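PDB 3K4U: binding component of ABC transporter, which probably captures amino acids for a membrane ABC transporter and binds lysine. Local coordinates for residues V9-P13 / T51-L56; E115-K121 / K156-F162; G59-E63 / W193-K197; F84-Y88 / L206-L210. One frame throughout, in Å; residues are numbered along the deposited sequence.

Contact 1. Residues V9-P13 / T51-L56; sequences VGLEP and TSWDGL. With LYS (lysine), chain K.
Glu12 and Trp53 bring this contact to the lysine pocket of a periplasmic-binding-protein fold, where the chain leaving strand 6-11 meets the loop between strand 45-50 and helix 56-61. Two hydrogen bonds join the segments. Thr51 N donates to Leu11 O at 2.8 Å. The other is weak: Trp53 N lies 2.8 Å from Glu12 OE2, but its N-H...O angle is only 119°. The second carboxylate oxygen, OE1, accepts a hydrogen bond from NZ of the bound lysine, modelled too short for its length to be relied on. Glu12 thus divides its carboxylate between backbone and ligand. It gets there because CG stands anti to the backbone N (chi1 -162°) and the chain runs on extended, past Thr51 O. The ligand has further hydrogen bonds to Gly71, Thr73, Arg78, Ser125 and Asp163.

Apolar contacts complete the joint. Leu56 puts CD2 against the Gly10-Leu11 peptide, 3.5 Å from Leu11 N. Trp53 turns one ring face to CD of the ligand, which stands 3.3 Å above the ring plane, offset toward its rim. With an alanine here, CD of the ligand would probably lose this flat wall and be freer to shift. The ring comes closest to the ligand at CZ3 of Trp53, 3.4 Å from the lysine CD.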
loop_
_atom_site.group_PDB
_atom_site.type_symbol
_atom_site.label_atom_id
_atom_site.label_comp_id
_atom_site.label_asym_id
_atom_site.label_seq_id
_atom_site.Cartn_x
_atom_site.Cartn_y
_atom_site.Cartn_z
ATOM N N VAL E 9 20.982 -34.694 4.015
ATOM C CA VAL E 9 19.557 -34.490 3.765
ATOM C C VAL E 9 18.803 -35.782 3.479
ATOM O O VAL E 9 19.089 -36.475 2.479
ATOM C CB VAL E 9 19.323 -33.588 2.554
ATOM C CG1 VAL E 9 17.812 -33.212 2.453
ATOM C CG2 VAL E 9 20.197 -32.345 2.625
ATOM N N GLY E 10 17.804 -36.062 4.322
ATOM C CA GLY E 10 16.884 -37.176 4.119
ATOM C C GLY E 10 15.744 -36.833 3.180
ATOM O O GLY E 10 15.182 -35.733 3.251
ATOM N N LEU E 11 15.413 -37.779 2.294
ATOM C CA LEU E 11 14.336 -37.624 1.333
ATOM C C LEU E 11 13.939 -38.952 0.769
ATOM O O LEU E 11 14.692 -39.911 0.859
ATOM C CB LEU E 11 14.681 -36.654 0.195
ATOM C CG LEU E 11 16.029 -36.489 -0.490
ATOM C CD1 LEU E 11 16.698 -37.841 -0.765
ATOM C CD2 LEU E 11 15.840 -35.735 -1.780
ATOM N N GLU E 12 12.725 -39.018 0.228
ATOM C CA GLU E 12 12.187 -40.255 -0.302
ATOM C C GLU E 12 11.948 -40.067 -1.782
ATOM O O GLU E 12 11.101 -39.246 -2.184
ATOM C CB GLU E 12 10.887 -40.646 0.405
ATOM C CG GLU E 12 10.526 -42.129 0.202
ATOM C CD GLU E 12 9.067 -42.432 0.438
ATOM O OE1 GLU E 12 8.222 -41.621 -0.011
ATOM O OE2 GLU E 12 8.755 -43.486 1.052
ATOM N N PRO E 13 12.711 -40.782 -2.616
ATOM C CA PRO E 13 12.522 -40.484 -4.028
ATOM C C PRO E 13 11.167 -40.922 -4.566
ATOM O O PRO E 13 10.559 -41.870 -4.055
ATOM C CB PRO E 13 13.660 -41.243 -4.681
ATOM C CG PRO E 13 14.778 -41.128 -3.633
ATOM C CD PRO E 13 14.030 -41.387 -2.355
ATOM N N THR E 51 15.531 -42.281 2.184
ATOM C CA THR E 51 14.932 -42.894 3.377
ATOM C C THR E 51 13.532 -43.195 2.963
ATOM O O THR E 51 13.039 -42.544 2.084
ATOM C CB THR E 51 14.929 -41.886 4.547
ATOM O OG1 THR E 51 16.236 -41.284 4.645
ATOM C CG2 THR E 51 14.530 -42.541 5.922
ATOM N N SER E 52 12.904 -44.209 3.530
ATOM C CA SER E 52 11.511 -44.473 3.210
ATOM C C SER E 52 10.744 -43.507 4.087
ATOM O O SER E 52 11.321 -42.973 5.034
ATOM C CB SER E 52 11.113 -45.928 3.482
ATOM O OG SER E 52 11.120 -46.173 4.866
ATOM N N TRP E 53 9.466 -43.295 3.775
ATOM C CA TRP E 53 8.732 -42.138 4.272
ATOM C C TRP E 53 8.510 -42.162 5.791
ATOM O O TRP E 53 8.643 -41.130 6.477
ATOM C CB TRP E 53 7.397 -41.965 3.524
ATOM C CG TRP E 53 6.688 -40.795 4.001
ATOM C CD1 TRP E 53 5.707 -40.758 4.949
ATOM C CD2 TRP E 53 6.945 -39.438 3.626
ATOM N NE1 TRP E 53 5.328 -39.457 5.174
ATOM C CE2 TRP E 53 6.065 -38.629 4.372
ATOM C CE3 TRP E 53 7.828 -38.831 2.721
ATOM C CZ2 TRP E 53 6.041 -37.238 4.252
ATOM C CZ3 TRP E 53 7.819 -37.440 2.607
ATOM C CH2 TRP E 53 6.917 -36.659 3.364
ATOM N N ASP E 54 8.194 -43.334 6.321
ATOM C CA ASP E 54 7.853 -43.450 7.721
ATOM C C ASP E 54 9.089 -43.371 8.590
ATOM O O ASP E 54 8.997 -43.487 9.824
ATOM C CB ASP E 54 7.082 -44.745 7.970
ATOM C CG ASP E 54 7.885 -46.017 7.629
ATOM O OD1 ASP E 54 7.694 -47.017 8.363
ATOM O OD2 ASP E 54 8.683 -46.054 6.651
ATOM N N GLY E 55 10.248 -43.175 7.941
ATOM C CA GLY E 55 11.556 -43.159 8.609
ATOM C C GLY E 55 12.248 -41.810 8.475
ATOM O O GLY E 55 13.297 -41.581 9.032
ATOM N N LEU E 56 11.657 -40.886 7.750
ATOM C CA LEU E 56 12.207 -39.512 7.683
ATOM C C LEU E 56 12.249 -38.789 9.020
ATOM O O LEU E 56 13.310 -38.344 9.445
ATOM C CB LEU E 56 11.448 -38.668 6.685
ATOM C CG LEU E 56 11.713 -38.989 5.221
ATOM C CD1 LEU E 56 10.761 -38.152 4.384
ATOM C CD2 LEU E 56 13.126 -38.680 4.792
HETATM N N LYS K . 3.083 -33.622 0.977
HETATM C CA LYS K . 3.119 -35.065 1.099
HETATM C C LYS K . 3.184 -35.398 2.572
HETATM O O LYS K . 3.758 -34.628 3.339
HETATM C CB LYS K . 4.362 -35.628 0.395
HETATM C CG LYS K . 4.269 -37.083 0.002
HETATM C CD LYS K . 5.601 -37.736 0.108
HETATM C CE LYS K . 5.654 -39.091 -0.607
HETATM N NZ LYS K . 7.044 -39.587 -0.785
HETATM O OXT LYS K . 2.681 -36.425 3.023
#

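Contact 2. Residues E115-K121 / K156-F162. With LYS (lysine), chain K.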
loop_
_atom_site.group_PDB
_atom_site.type_symbol
_atom_site.label_atom_id
_atom_site.label_comp_id
_atom_site.label_asym_id
_atom_site.label_seq_id
_atom_site.Cartn_x
_atom_site.Cartn_y
_atom_site.Cartn_z
ATOM N N GLU E 115 -19.532 -47.236 -5.414
ATOM C CA GLU E 115 -19.165 -47.805 -6.713
ATOM C C GLU E 115 -17.660 -47.575 -6.954
ATOM O O GLU E 115 -16.891 -48.519 -7.188
ATOM C CB GLU E 115 -19.967 -47.101 -7.827
ATOM C CG GLU E 115 -20.775 -48.018 -8.762
ATOM C CD GLU E 115 -19.942 -48.851 -9.764
ATOM O OE1 GLU E 115 -20.463 -49.895 -10.245
ATOM O OE2 GLU E 115 -18.796 -48.461 -10.089
ATOM N N LEU E 116 -17.258 -46.310 -6.865
ATOM C CA LEU E 116 -15.899 -45.887 -7.159
ATOM C C LEU E 116 -14.820 -46.337 -6.168
ATOM O O LEU E 116 -15.042 -46.411 -4.955
ATOM C CB LEU E 116 -15.865 -44.367 -7.334
ATOM C CG LEU E 116 -16.693 -43.890 -8.537
ATOM C CD1 LEU E 116 -17.000 -42.428 -8.409
ATOM C CD2 LEU E 116 -16.008 -44.188 -9.874
ATOM N N THR E 117 -13.645 -46.630 -6.722
ATOM C CA THR E 117 -12.451 -47.009 -5.964
ATOM C C THR E 117 -11.411 -45.900 -6.101
ATOM O O THR E 117 -11.148 -45.434 -7.229
ATOM C CB THR E 117 -11.857 -48.299 -6.538
ATOM O OG1 THR E 117 -12.912 -49.087 -7.127
ATOM C CG2 THR E 117 -11.159 -49.085 -5.452
ATOM N N LEU E 118 -10.828 -45.471 -4.976
ATOM C CA LEU E 118 -9.816 -44.397 -4.975
ATOM C C LEU E 118 -8.494 -44.756 -4.257
ATOM O O LEU E 118 -8.476 -45.203 -3.096
ATOM C CB LEU E 118 -10.431 -43.151 -4.362
ATOM C CG LEU E 118 -9.610 -42.031 -3.724
ATOM C CD1 LEU E 118 -9.630 -40.821 -4.625
ATOM C CD2 LEU E 118 -10.237 -41.723 -2.388
ATOM N N VAL E 119 -7.380 -44.534 -4.952
ATOM C CA VAL E 119 -6.080 -44.980 -4.433
ATOM C C VAL E 119 -5.009 -43.913 -4.234
ATOM O O VAL E 119 -4.875 -42.959 -5.040
ATOM C CB VAL E 119 -5.496 -46.148 -5.226
ATOM C CG1 VAL E 119 -6.349 -47.393 -5.014
ATOM C CG2 VAL E 119 -5.397 -45.804 -6.685
ATOM N N THR E 120 -4.253 -44.094 -3.149
ATOM C CA THR E 120 -3.066 -43.296 -2.897
ATOM C C THR E 120 -1.958 -44.049 -2.107
ATOM O O THR E 120 -2.094 -45.240 -1.760
ATOM C CB THR E 120 -3.439 -41.979 -2.193
ATOM O OG1 THR E 120 -2.451 -40.979 -2.485
ATOM C CG2 THR E 120 -3.554 -42.171 -0.690
ATOM N N LYS E 121 -0.877 -43.339 -1.817
ATOM C CA LYS E 121 0.215 -43.926 -1.091
ATOM C C LYS E 121 -0.113 -43.992 0.406
ATOM O O LYS E 121 -0.905 -43.174 0.914
ATOM C CB LYS E 121 1.478 -43.105 -1.324
ATOM C CG LYS E 121 2.608 -43.399 -0.305
ATOM C CD LYS E 121 3.655 -42.299 -0.402
ATOM C CE LYS E 121 4.901 -42.645 0.341
ATOM N NZ LYS E 121 5.603 -43.774 -0.293
ATOM N N LYS E 156 -8.076 -51.077 -12.336
ATOM C CA LYS E 156 -8.430 -51.824 -11.136
ATOM C C LYS E 156 -8.890 -50.833 -10.043
ATOM O O LYS E 156 -9.282 -51.229 -8.931
ATOM C CB LYS E 156 -7.231 -52.653 -10.642
ATOM C CG LYS E 156 -6.583 -53.578 -11.684
ATOM C CD LYS E 156 -6.337 -54.972 -11.099
ATOM C CE LYS E 156 -4.924 -55.493 -11.387
ATOM N NZ LYS E 156 -4.472 -56.447 -10.315
ATOM N N ALA E 157 -8.799 -49.546 -10.386
ATOM C CA ALA E 157 -9.260 -48.406 -9.593
ATOM C C ALA E 157 -9.598 -47.255 -10.567
ATOM O O ALA E 157 -9.192 -47.276 -11.744
ATOM C CB ALA E 157 -8.190 -47.975 -8.622
ATOM N N ASP E 158 -10.334 -46.256 -10.084
ATOM C CA ASP E 158 -10.910 -45.235 -10.970
ATOM C C ASP E 158 -10.177 -43.902 -10.943
ATOM O O ASP E 158 -10.261 -43.135 -11.898
ATOM C CB ASP E 158 -12.374 -45.009 -10.639
ATOM C CG ASP E 158 -13.083 -46.277 -10.269
ATOM O OD1 ASP E 158 -13.337 -47.101 -11.183
ATOM O OD2 ASP E 158 -13.380 -46.441 -9.060
HETATM N N MSE E 159 -9.459 -43.636 -9.852
HETATM C CA MSE E 159 -8.887 -42.322 -9.602
HETATM C C MSE E 159 -7.837 -42.307 -8.502
HETATM O O MSE E 159 -7.944 -43.035 -7.501
HETATM C CB MSE E 159 -9.988 -41.349 -9.219
HETATM C CG MSE E 159 -10.922 -41.913 -8.175
HETATM SE SE MSE E 159 -12.257 -40.590 -7.711
HETATM C CE MSE E 159 -13.150 -41.575 -6.240
ATOM N N PHE E 160 -6.850 -41.438 -8.711
ATOM C CA PHE E 160 -5.678 -41.242 -7.854
ATOM C C PHE E 160 -5.732 -39.862 -7.167
ATOM O O PHE E 160 -6.144 -38.874 -7.772
ATOM C CB PHE E 160 -4.426 -41.370 -8.727
ATOM C CG PHE E 160 -3.127 -41.261 -7.974
ATOM C CD1 PHE E 160 -2.697 -42.288 -7.131
ATOM C CD2 PHE E 160 -2.314 -40.150 -8.129
ATOM C CE1 PHE E 160 -1.511 -42.177 -6.436
ATOM C CE2 PHE E 160 -1.129 -40.054 -7.429
ATOM C CZ PHE E 160 -0.732 -41.073 -6.586
ATOM N N ILE E 161 -5.351 -39.802 -5.897
ATOM C CA ILE E 161 -5.342 -38.535 -5.133
ATOM C C ILE E 161 -3.959 -38.286 -4.566
ATOM O O ILE E 161 -3.345 -39.185 -4.004
ATOM C CB ILE E 161 -6.321 -38.516 -3.949
ATOM C CG1 ILE E 161 -6.303 -37.123 -3.272
ATOM C CG2 ILE E 161 -5.966 -39.620 -2.932
ATOM C CD1 ILE E 161 -7.380 -36.915 -2.140
ATOM N N PHE E 162 -3.473 -37.060 -4.701
ATOM C CA PHE E 162 -2.128 -36.743 -4.265
ATOM C C PHE E 162 -1.868 -35.266 -4.499
ATOM O O PHE E 162 -2.635 -34.608 -5.192
ATOM C CB PHE E 162 -1.115 -37.587 -5.062
ATOM C CG PHE E 162 0.158 -37.828 -4.332
ATOM C CD1 PHE E 162 0.281 -38.911 -3.467
ATOM C CD2 PHE E 162 1.234 -36.978 -4.500
ATOM C CE1 PHE E 162 1.462 -39.115 -2.760
ATOM C CE2 PHE E 162 2.409 -37.176 -3.805
ATOM C CZ PHE E 162 2.528 -38.248 -2.935
HETATM N N LYS K . 3.083 -33.622 0.977
HETATM C CA LYS K . 3.119 -35.065 1.099
HETATM C C LYS K . 3.184 -35.398 2.572
HETATM O O LYS K . 3.758 -34.628 3.339
HETATM C CB LYS K . 4.362 -35.628 0.395
HETATM C CG LYS K . 4.269 -37.083 0.002
HETATM C CD LYS K . 5.601 -37.736 0.108
HETATM C CE LYS K . 5.654 -39.091 -0.607
HETATM N NZ LYS K . 7.044 -39.587 -0.785
HETATM O OXT LYS K . 2.681 -36.425 3.023
#
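Val119 and Met159 mark the tightly packed part of this contact, where two parallel strands, their short axes 38° apart, run side by side. Val119 N donates to Met159 O at 3.0 Å and nearly straight (168°), while the return bond from Ile161 N to Val119 O is weak. Thr120 turns OG1 anti to the backbone N (chi1 -154°), which aims the hydroxyl at Ile161 O, almost along the axis of that carbonyl; the bond is modelled at 2.5 Å, a doubtful length. The same OG1 sits in the ring plane at the edge of Phe162, 3.6 Å from CD1. A valine here would probably leave Ile161 O without its hydroxyl donor. Leu118 CB packs 3.7 Å from CE of Met159, a selenomethionine.

These strands belong to the mixed sheet of the binding-protein fold. Helix 125-133 packs on Leu118 and Ile161, and helix 145-154 on Phe160; strand 117-121, helix 125-133 and strand 138-142 form a beta-alpha-beta crossover.

Toward solvent the contact thins. Glu115 and Lys156 are exposed and add almost nothing. Between them and the core, Asp158 OD2 accepts the N-H of Thr117 in a straight bond of doubtful length, with a weak added bond from Thr117 OG1, and Asp158 N answers to Thr117 O at 3.1 Å. At the opposite end both segments reach the pocket: Phe162 CZ lies 3.6 Å from CG of the bound lysine, and Lys121, whose NZ is hydrogen-bonded to Asp143 O, sets CE 3.8 Å from the ligand CE.

Contact 3. Residues G59-E63 / W193-K197; sequences GLVTE and WAIKK
Lys196 lies across the C-terminal end of helix 56-61, and its side chain can be followed atom by atom. Lys196 CB faces Leu60, 4.5 Å from its CG. The first torsion puts CG between the backbone N and the carbonyl carbon (chi1 49°), and from there the chain runs along the helix end: Lys196 CG is 4.0 Å from Leu60 O, and CD comes to 3.5 Å of the same oxygen while also nearing Val61 O. The bend at chi3 places CE, and that at chi4 swings NZ toward Glu63. Lys196 NZ stops 3.9 Å from Glu63 OE1, a long salt bridge that should count for little, the more so as Glu63 also touches a crystal neighbour. An ammonium group beside a helix C-terminus is nevertheless likely to be favoured by the helix dipole.

Deeper in, Leu60 makes the apolar part. With CG anti to the backbone N (chi1 -176°), it lays CD2 on the strand backbone, 3.5 Å from Ile195 N and 4.0 Å from Ala194 CB, and sets CD1 3.9 Å from Ile195 CA. Ala194 is hydrogen-bonded through its backbone to Ile68, and its side chain also packs on Val82, Met72 and Phe84.

Glu63 has positive phi and closes the helix with bonds back into the last turn, the one from Glu63 N to Leu60 O being weak. This is a Schellman motif, here set against strand 189-195 of the binding-protein fold.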
loop_
_atom_site.group_PDB
_atom_site.type_symbol
_atom_site.label_atom_id
_atom_site.label_comp_id
_atom_site.label_asym_id
_atom_site.label_seq_id
_atom_site.Cartn_x
_atom_site.Cartn_y
_atom_site.Cartn_z
ATOM N N GLY E 59 14.494 -40.603 11.569
ATOM C CA GLY E 59 15.848 -40.432 11.134
ATOM C C GLY E 59 16.383 -39.061 11.483
ATOM O O GLY E 59 17.562 -38.906 11.817
ATOM N N LEU E 60 15.533 -38.049 11.376
ATOM C CA LEU E 60 15.912 -36.705 11.759
ATOM C C LEU E 60 16.092 -36.615 13.265
ATOM O O LEU E 60 17.064 -36.024 13.744
ATOM C CB LEU E 60 14.858 -35.711 11.288
ATOM C CG LEU E 60 15.092 -34.211 11.506
ATOM C CD1 LEU E 60 16.342 -33.721 10.804
ATOM C CD2 LEU E 60 13.891 -33.551 10.937
ATOM N N VAL E 61 15.168 -37.187 14.023
ATOM C CA VAL E 61 15.279 -37.104 15.473
ATOM C C VAL E 61 16.507 -37.874 15.954
ATOM O O VAL E 61 17.189 -37.461 16.876
ATOM C CB VAL E 61 14.025 -37.635 16.158
ATOM C CG1 VAL E 61 14.137 -37.487 17.661
ATOM C CG2 VAL E 61 12.840 -36.876 15.691
ATOM N N THR E 62 16.771 -38.993 15.291
ATOM C CA THR E 62 17.838 -39.940 15.607
ATOM C C THR E 62 19.213 -39.470 15.129
ATOM O O THR E 62 20.223 -40.052 15.454
ATOM C CB THR E 62 17.439 -41.305 15.028
ATOM O OG1 THR E 62 16.639 -41.979 16.000
ATOM C CG2 THR E 62 18.619 -42.165 14.684
ATOM N N GLU E 63 19.233 -38.375 14.390
ATOM C CA GLU E 63 20.462 -37.747 13.909
ATOM C C GLU E 63 21.146 -38.488 12.748
ATOM O O GLU E 63 22.286 -38.169 12.383
ATOM C CB GLU E 63 21.432 -37.389 15.053
ATOM C CG GLU E 63 21.096 -36.062 15.761
ATOM C CD GLU E 63 21.885 -35.828 17.071
ATOM O OE1 GLU E 63 22.405 -34.699 17.261
ATOM O OE2 GLU E 63 21.978 -36.756 17.920
ATOM N N TRP E 193 10.795 -27.476 5.215
ATOM C CA TRP E 193 11.913 -28.342 5.490
ATOM C C TRP E 193 11.801 -28.553 6.960
ATOM O O TRP E 193 11.613 -27.572 7.685
ATOM C CB TRP E 193 13.285 -27.672 5.213
ATOM C CG TRP E 193 13.370 -27.098 3.868
ATOM C CD1 TRP E 193 12.832 -27.620 2.733
ATOM C CD2 TRP E 193 13.960 -25.845 3.503
ATOM N NE1 TRP E 193 13.073 -26.772 1.673
ATOM C CE2 TRP E 193 13.758 -25.677 2.127
ATOM C CE3 TRP E 193 14.608 -24.832 4.220
ATOM C CZ2 TRP E 193 14.185 -24.547 1.443
ATOM C CZ3 TRP E 193 15.060 -23.714 3.530
ATOM C CH2 TRP E 193 14.857 -23.589 2.152
ATOM N N ALA E 194 11.973 -29.798 7.414
ATOM C CA ALA E 194 12.016 -30.078 8.851
ATOM C C ALA E 194 13.448 -30.301 9.364
ATOM O O ALA E 194 14.367 -30.667 8.596
ATOM C CB ALA E 194 11.152 -31.244 9.181
ATOM N N ILE E 195 13.603 -30.039 10.662
ATOM C CA ILE E 195 14.828 -30.166 11.386
ATOM C C ILE E 195 14.497 -30.494 12.851
ATOM O O ILE E 195 13.341 -30.388 13.279
ATOM C CB ILE E 195 15.643 -28.894 11.334
ATOM C CG1 ILE E 195 14.888 -27.749 12.014
ATOM C CG2 ILE E 195 16.032 -28.597 9.902
ATOM C CD1 ILE E 195 15.788 -26.513 12.311
ATOM N N LYS E 196 15.483 -30.885 13.643
ATOM C CA LYS E 196 15.095 -31.230 14.982
ATOM C C LYS E 196 15.073 -30.045 15.934
ATOM O O LYS E 196 15.737 -29.039 15.731
ATOM C CB LYS E 196 15.874 -32.410 15.533
ATOM C CG LYS E 196 17.311 -32.334 15.374
ATOM C CD LYS E 196 17.894 -33.509 16.066
ATOM C CE LYS E 196 18.150 -33.195 17.551
ATOM N NZ LYS E 196 19.361 -32.274 17.701
ATOM N N LYS E 197 14.288 -30.215 16.988
ATOM C CA LYS E 197 13.931 -29.174 17.889
ATOM C C LYS E 197 15.101 -28.745 18.705
ATOM O O LYS E 197 16.095 -29.481 18.822
ATOM C CB LYS E 197 12.895 -29.707 18.844
ATOM C CG LYS E 197 11.571 -30.001 18.229
ATOM C CD LYS E 197 10.844 -30.978 19.119
ATOM C CE LYS E 197 9.655 -30.340 19.762
ATOM N NZ LYS E 197 9.008 -31.391 20.574
#

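Contact 4. Residues F84-Y88 / L206-L210; sequences FVEPY and LNHFL
Asn207 fastens its helix to the loop at Glu86: OD1 accepts Glu86 N at 3.0 Å, with an N-H...O angle of 156° and the donor in the carbonyl plane. The same oxygen lies 3.4 Å from Val85 CG1, where the two side chains run antiparallel alongside one another. Val85 sends its other methyl, CG2, to Leu206 CB at 3.5 Å, the Leu206 side chain being set nearly perpendicular to its own. Leu210 closes the far end. Its CG is anti to the backbone N (chi1 -171°), which extends the methyls toward the loop: CD1 rests 3.7 Å from Tyr88 CB, and CD2 lies near the carbonyl oxygens of Glu86 and Pro87.

In the binding-protein fold this joins helix 200-216 to the link between strands 83-84 and 89-98. Behind the first shell, Trp193 of strand 189-195 holds Val85 by backbone bonding, meets the Tyr88 ring with planes about 30° apart, and packs on Leu210. Tyr88 O takes a hydrogen bond from Lys214 NZ, farther along the same helix. Beyond lies the assembly: Asn204 ND2 of a second subunit donates to Phe84 O.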
loop_
_atom_site.group_PDB
_atom_site.type_symbol
_atom_site.label_atom_id
_atom_site.label_comp_id
_atom_site.label_asym_id
_atom_site.label_seq_id
_atom_site.Cartn_x
_atom_site.Cartn_y
_atom_site.Cartn_z
ATOM N N PHE E 84 9.636 -26.811 11.784
ATOM C CA PHE E 84 9.598 -26.510 10.382
ATOM C C PHE E 84 10.075 -25.115 10.071
ATOM O O PHE E 84 9.986 -24.227 10.900
ATOM C CB PHE E 84 8.199 -26.622 9.896
ATOM C CG PHE E 84 7.785 -28.005 9.594
ATOM C CD1 PHE E 84 8.166 -28.589 8.397
ATOM C CD2 PHE E 84 6.997 -28.713 10.469
ATOM C CE1 PHE E 84 7.780 -29.846 8.090
ATOM C CE2 PHE E 84 6.599 -29.986 10.152
ATOM C CZ PHE E 84 7.007 -30.553 8.968
ATOM N N VAL E 85 10.613 -24.953 8.872
ATOM C CA VAL E 85 11.084 -23.699 8.357
ATOM C C VAL E 85 9.928 -23.037 7.597
ATOM O O VAL E 85 9.085 -23.738 7.066
ATOM C CB VAL E 85 12.274 -23.976 7.421
ATOM C CG1 VAL E 85 12.511 -22.842 6.453
ATOM C CG2 VAL E 85 13.512 -24.192 8.251
ATOM N N GLU E 86 9.864 -21.710 7.552
ATOM C CA GLU E 86 8.786 -21.036 6.777
ATOM C C GLU E 86 8.521 -21.817 5.495
ATOM O O GLU E 86 9.436 -22.251 4.858
ATOM C CB GLU E 86 9.153 -19.566 6.487
ATOM C CG GLU E 86 8.967 -18.677 7.700
ATOM C CD GLU E 86 7.552 -18.796 8.281
ATOM O OE1 GLU E 86 6.590 -18.340 7.601
ATOM O OE2 GLU E 86 7.381 -19.334 9.401
ATOM N N PRO E 87 7.264 -22.016 5.101
ATOM C CA PRO E 87 7.088 -23.006 4.040
ATOM C C PRO E 87 7.735 -22.545 2.747
ATOM O O PRO E 87 7.949 -21.355 2.598
ATOM C CB PRO E 87 5.574 -23.092 3.913
ATOM C CG PRO E 87 5.122 -21.808 4.305
ATOM C CD PRO E 87 6.014 -21.307 5.390
ATOM N N TYR E 88 8.053 -23.436 1.810
ATOM C CA TYR E 88 8.810 -22.965 0.663
ATOM C C TYR E 88 8.041 -23.067 -0.634
ATOM O O TYR E 88 8.364 -22.412 -1.639
ATOM C CB TYR E 88 10.181 -23.639 0.583
ATOM C CG TYR E 88 10.145 -25.133 0.348
ATOM C CD1 TYR E 88 10.297 -25.670 -0.937
ATOM C CD2 TYR E 88 9.927 -26.006 1.396
ATOM C CE1 TYR E 88 10.263 -27.031 -1.147
ATOM C CE2 TYR E 88 9.864 -27.355 1.188
ATOM C CZ TYR E 88 10.056 -27.877 -0.083
ATOM O OH TYR E 88 10.023 -29.267 -0.261
ATOM N N LEU E 206 18.109 -20.989 8.030
ATOM C CA LEU E 206 17.284 -21.462 6.936
ATOM C C LEU E 206 16.280 -20.429 6.448
ATOM O O LEU E 206 16.167 -20.198 5.246
ATOM C CB LEU E 206 16.539 -22.716 7.332
ATOM C CG LEU E 206 17.243 -24.059 7.367
ATOM C CD1 LEU E 206 18.550 -23.894 6.692
ATOM C CD2 LEU E 206 17.403 -24.424 8.775
ATOM N N ASN E 207 15.553 -19.809 7.387
ATOM C CA ASN E 207 14.533 -18.801 7.061
ATOM C C ASN E 207 15.145 -17.673 6.239
ATOM O O ASN E 207 14.564 -17.227 5.245
ATOM C CB ASN E 207 13.935 -18.259 8.341
ATOM C CG ASN E 207 12.863 -19.174 8.930
ATOM O OD1 ASN E 207 12.266 -19.990 8.233
ATOM N ND2 ASN E 207 12.616 -19.034 10.219
ATOM N N HIS E 208 16.352 -17.250 6.600
ATOM C CA HIS E 208 16.980 -16.206 5.816
ATOM C C HIS E 208 17.529 -16.697 4.459
ATOM O O HIS E 208 17.583 -15.919 3.505
ATOM C CB HIS E 208 18.075 -15.515 6.609
ATOM C CG HIS E 208 17.560 -14.549 7.612
ATOM N ND1 HIS E 208 17.752 -14.717 8.964
ATOM C CD2 HIS E 208 16.846 -13.402 7.465
ATOM C CE1 HIS E 208 17.187 -13.704 9.605
ATOM N NE2 HIS E 208 16.629 -12.896 8.719
ATOM N N PHE E 209 17.926 -17.973 4.387
ATOM C CA PHE E 209 18.360 -18.596 3.127
ATOM C C PHE E 209 17.172 -18.707 2.197
ATOM O O PHE E 209 17.286 -18.422 0.990
ATOM C CB PHE E 209 19.025 -19.980 3.362
ATOM C CG PHE E 209 19.043 -20.862 2.138
ATOM C CD1 PHE E 209 19.968 -20.653 1.124
ATOM C CD2 PHE E 209 18.131 -21.884 1.998
ATOM C CE1 PHE E 209 19.963 -21.443 -0.041
ATOM C CE2 PHE E 209 18.130 -22.683 0.825
ATOM C CZ PHE E 209 19.042 -22.445 -0.192
ATOM N N LEU E 210 16.021 -19.079 2.759
ATOM C CA LEU E 210 14.768 -19.119 1.972
ATOM C C LEU E 210 14.386 -17.755 1.430
ATOM O O LEU E 210 14.048 -17.636 0.260
ATOM C CB LEU E 210 13.617 -19.705 2.763
ATOM C CG LEU E 210 12.324 -19.987 2.004
ATOM C CD1 LEU E 210 12.551 -20.862 0.776
ATOM C CD2 LEU E 210 11.302 -20.659 2.915
#

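How the contacts relate
Contacts 1 and 2 meet around the bound lysine: both touch it, and a long, weak ion pair from Glu12 OE1 to Lys121 NZ joins them although their centres lie 24 Å apart. Contact 2 is the buried one, two parallel strands joined by a few backbone bonds, side-chain hydroxyl and carboxylate bonds, and apolar packing; contact 1 is partly buried and uses a carboxylate and an indole at the ligand. Contacts 3 and 4, also partly buried, touch through Trp193, on the strand preceding helix 200-216. Contact 3 relies on aliphatic packing and one long surface salt bridge, contact 4 on a side-chain amide and leucines. Contact 2 lies opposite both across the chain's centre, yet shares the mixed sheet with contact 3.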